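Local coordinates for DUF985 domain-containing protein (Shewanella oneidensis, PDB 1YUD) that is of unknown function but belongs to the cupin superfamily and packs as a two-fold symmetric dimer in the crystal, at the interface of chains A and B. Coordinates in Å, arbitrary orientation; residue numbers count along the deposited sequence, not the author numbering. Chains: chain A/B, hypothetical protein SO0799.

The interface of chains A and B. Residues chain A 70, 72, 74, 108, 110, 132; chain B 35-36, 49, 51, 132.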
ATOM      1  N   ASP A  70       9.212  -6.057  -8.835  1.00 43.23           N
ATOM      2  CA  ASP A  70       8.031  -6.525  -8.147  1.00 44.03           C
ATOM      3  C   ASP A  70       7.070  -5.361  -7.951  1.00 43.43           C
ATOM      4  O   ASP A  70       7.448  -4.190  -8.067  1.00 42.39           O
ATOM      5  CB  ASP A  70       8.414  -7.104  -6.781  1.00 47.18           C
ATOM      6  CG  ASP A  70       9.103  -8.442  -6.888  1.00 48.00           C
ATOM      7  OD1 ASP A  70       9.556  -8.948  -5.841  1.00 49.67           O
ATOM      8  OD2 ASP A  70       9.180  -8.984  -8.012  1.00 49.08           O
HETATM    9  N   MSE A  72       3.843  -4.209  -5.276  1.00 40.62           N
HETATM   10  CA  MSE A  72       2.947  -4.554  -4.214  1.00 41.34           C
HETATM   11  C   MSE A  72       1.591  -3.944  -4.541  1.00 41.23           C
HETATM   12  O   MSE A  72       1.501  -2.911  -5.205  1.00 42.09           O
HETATM   13  CB  MSE A  72       3.501  -4.057  -2.877  1.00 45.27           C
HETATM   14  CG  MSE A  72       4.507  -5.036  -2.240  1.00 46.68           C
HETATM   15 SE   MSE A  72       3.693  -6.715  -1.651  1.00 54.98          SE
HETATM   16  CE  MSE A  72       2.555  -5.987  -0.261  1.00 45.69           C
ATOM     17  N   TYR A  74      -2.010  -2.712  -2.823  1.00 37.00           N
ATOM     18  CA  TYR A  74      -2.753  -2.439  -1.603  1.00 35.92           C
ATOM     19  C   TYR A  74      -4.198  -2.214  -2.024  1.00 36.83           C
ATOM     20  O   TYR A  74      -4.470  -1.923  -3.187  1.00 39.47           O
ATOM     21  CB  TYR A  74      -2.161  -1.203  -0.917  1.00 33.52           C
ATOM     22  CG  TYR A  74      -0.711  -1.417  -0.539  1.00 29.19           C
ATOM     23  CD1 TYR A  74      -0.371  -1.993   0.681  1.00 25.13           C
ATOM     24  CD2 TYR A  74       0.307  -1.144  -1.442  1.00 25.30           C
ATOM     25  CE1 TYR A  74       0.945  -2.298   0.986  1.00 24.55           C
ATOM     26  CE2 TYR A  74       1.623  -1.455  -1.152  1.00 25.42           C
ATOM     27  CZ  TYR A  74       1.935  -2.039   0.064  1.00 25.36           C
ATOM     28  OH  TYR A  74       3.225  -2.443   0.326  1.00 24.38           O
ATOM     29  N   GLN A 108      -3.598  -7.192   0.539  1.00 38.07           N
ATOM     30  CA  GLN A 108      -2.325  -6.987  -0.150  1.00 35.31           C
ATOM     31  C   GLN A 108      -1.944  -8.173  -1.005  1.00 33.81           C
ATOM     32  O   GLN A 108      -2.289  -9.309  -0.711  1.00 37.10           O
ATOM     33  CB  GLN A 108      -1.182  -6.735   0.846  1.00 34.35           C
ATOM     34  CG  GLN A 108      -0.928  -5.274   1.191  1.00 32.46           C
ATOM     35  CD  GLN A 108      -0.145  -5.122   2.484  1.00 34.90           C
ATOM     36  OE1 GLN A 108       1.088  -5.259   2.509  1.00 31.10           O
ATOM     37  NE2 GLN A 108      -0.862  -4.854   3.579  1.00 33.63           N
ATOM     38  N   LEU A 110       1.347  -9.546  -3.849  1.00 33.66           N
ATOM     39  CA  LEU A 110       2.613  -9.271  -4.487  1.00 36.31           C
ATOM     40  C   LEU A 110       2.724  -9.947  -5.847  1.00 38.39           C
ATOM     41  O   LEU A 110       2.801 -11.168  -5.949  1.00 40.33           O
ATOM     42  CB  LEU A 110       3.733  -9.715  -3.538  1.00 34.07           C
ATOM     43  CG  LEU A 110       5.183  -9.613  -3.974  1.00 32.18           C
ATOM     44  CD1 LEU A 110       5.499 -10.775  -4.875  1.00 32.09           C
ATOM     45  CD2 LEU A 110       5.430  -8.273  -4.650  1.00 31.26           C
HETATM   46  N   MSE A 132       2.822  -0.286  -5.565  1.00 46.93           N
HETATM   47  CA  MSE A 132       4.189   0.055  -5.203  1.00 48.57           C
HETATM   48  C   MSE A 132       5.165  -0.900  -5.888  1.00 49.61           C
HETATM   49  O   MSE A 132       5.205  -2.082  -5.559  1.00 49.28           O
HETATM   50  CB  MSE A 132       4.316  -0.034  -3.671  1.00 50.36           C
HETATM   51  CG  MSE A 132       5.642   0.404  -3.046  1.00 52.61           C
HETATM   52 SE   MSE A 132       7.108  -0.864  -3.227  1.00 58.41          SE
HETATM   53  CE  MSE A 132       8.290   0.251  -4.250  1.00 54.71           C
TER
ATOM     54  N   SER B  35       3.278  -9.042   5.552  1.00 39.07           N
ATOM     55  CA  SER B  35       2.598  -9.661   4.417  1.00 38.46           C
ATOM     56  C   SER B  35       3.611 -10.232   3.409  1.00 40.06           C
ATOM     57  O   SER B  35       3.574 -11.425   3.086  1.00 41.80           O
ATOM     58  CB  SER B  35       1.703  -8.637   3.730  1.00 34.66           C
ATOM     59  OG  SER B  35       2.489  -7.725   3.000  1.00 29.45           O
ATOM     60  N   TYR B  36       4.502  -9.381   2.900  1.00 40.06           N
ATOM     61  CA  TYR B  36       5.525  -9.827   1.949  1.00 40.33           C
ATOM     62  C   TYR B  36       6.822  -9.065   2.211  1.00 42.26           C
ATOM     63  O   TYR B  36       6.815  -7.974   2.802  1.00 43.36           O
ATOM     64  CB  TYR B  36       5.098  -9.599   0.484  1.00 38.49           C
ATOM     65  CG  TYR B  36       3.785 -10.263   0.083  1.00 38.41           C
ATOM     66  CD1 TYR B  36       2.567  -9.722   0.489  1.00 38.42           C
ATOM     67  CD2 TYR B  36       3.762 -11.458  -0.654  1.00 33.08           C
ATOM     68  CE1 TYR B  36       1.358 -10.345   0.191  1.00 37.36           C
ATOM     69  CE2 TYR B  36       2.560 -12.088  -0.963  1.00 32.26           C
ATOM     70  CZ  TYR B  36       1.357 -11.526  -0.532  1.00 36.23           C
ATOM     71  OH  TYR B  36       0.131 -12.121  -0.786  1.00 35.56           O
ATOM     72  N   TRP B  49      12.669  -3.772   0.450  1.00 43.30           N
ATOM     73  CA  TRP B  49      11.419  -3.273   1.012  1.00 39.30           C
ATOM     74  C   TRP B  49      10.758  -4.310   1.908  1.00 40.47           C
ATOM     75  O   TRP B  49      11.021  -5.523   1.822  1.00 41.23           O
ATOM     76  CB  TRP B  49      10.412  -2.815  -0.066  1.00 35.21           C
ATOM     77  CG  TRP B  49      10.061  -3.825  -1.109  1.00 30.65           C
ATOM     78  CD1 TRP B  49      10.735  -4.059  -2.272  1.00 29.97           C
ATOM     79  CD2 TRP B  49       9.052  -4.840  -1.017  1.00 28.57           C
ATOM     80  NE1 TRP B  49      10.224  -5.172  -2.902  1.00 31.43           N
ATOM     81  CE2 TRP B  49       9.189  -5.673  -2.150  1.00 28.34           C
ATOM     82  CE3 TRP B  49       8.049  -5.133  -0.085  1.00 30.13           C
ATOM     83  CZ2 TRP B  49       8.367  -6.778  -2.375  1.00 24.07           C
ATOM     84  CZ3 TRP B  49       7.226  -6.238  -0.312  1.00 28.68           C
ATOM     85  CH2 TRP B  49       7.396  -7.044  -1.447  1.00 25.86           C
ATOM     86  N   SER B  51       6.778  -4.981   3.833  1.00 33.17           N
ATOM     87  CA  SER B  51       5.396  -4.556   3.868  1.00 30.45           C
ATOM     88  C   SER B  51       4.555  -5.340   4.883  1.00 29.87           C
ATOM     89  O   SER B  51       4.649  -6.569   4.978  1.00 29.55           O
ATOM     90  CB  SER B  51       4.807  -4.707   2.469  1.00 30.88           C
ATOM     91  OG  SER B  51       3.447  -4.318   2.448  1.00 33.93           O
HETATM   92  N   MSE B 132       4.622   0.289   4.254  1.00 29.78           N
HETATM   93  CA  MSE B 132       5.736  -0.217   3.486  1.00 34.39           C
HETATM   94  C   MSE B 132       6.943   0.689   3.725  1.00 37.65           C
HETATM   95  O   MSE B 132       6.908   1.892   3.436  1.00 37.33           O
HETATM   96  CB  MSE B 132       5.348  -0.292   2.001  1.00 35.82           C
HETATM   97  CG  MSE B 132       6.437  -0.748   1.042  1.00 42.22           C
HETATM   98 SE   MSE B 132       7.887   0.512   0.849  1.00 53.55          SE
HETATM   99  CE  MSE B 132       8.864  -0.275  -0.590  1.00 47.51           C
TER
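A:Leu110 lies over one face of the B:Tyr36 ring: its CB stands 3.7 Å from the ring centroid, offset toward the rim on the CD2 side, a CH-pi contact. The CD1 side of the same ring borders A:Met72, where A:Met72 CE lies 3.8 Å from B:Tyr36 CD1. B:Trp49 offers a face as well, with A:Met72 CG over the six-membered ring, 3.9 Å from the centroid, and the selenium nearby. Bends at chi2 and chi3 fold the A:Met72 chain so that CG meets the indole while CE turns back toward B:Ser51 and B:Tyr36. Beside it, A:Leu110 CD2 touches the benzo rim of B:Trp49 at CH2. An alanine in place of B:Tyr36 would probably leave A:Leu110 CB without its aromatic face and open a gap beside the A:Met72 CE methyl. At the edge of the A:Tyr74 ring, in its plane, sits A:Met132 CB of the same chain, and the phenol oxygen A:Tyr74 OH reaches across to B:Ser51 OG, 2.8 Å away, in a hydrogen bond in which either hydroxyl could be the donor.

The polar part of the patch centres on the amide oxygen A:Gln108 OE1, gripped from opposite faces of its plane by two serine hydroxyls. B:Ser51 OG stands anti to its backbone N (chi1 179°). It donates at a C=O...donor angle of 152°, tilted moderately from the carbonyl plane. B:Ser35 OG donates to A:Gln108 OE1 at 2.9 Å, from well above the amide plane. This interface joins two copies of a cupin-family protein about a two-fold axis, so each contact recurs with the chains exchanged; the dimer may or may not be the functional form. Across the patch, A:Met132 and B:Met132, both selenomethionine, cross at about a right angle. B:Ser35 OG also donates to the backbone carbonyl of its own chain, B:Ser51 O, at 3.1 Å, approaching from above the carbonyl plane.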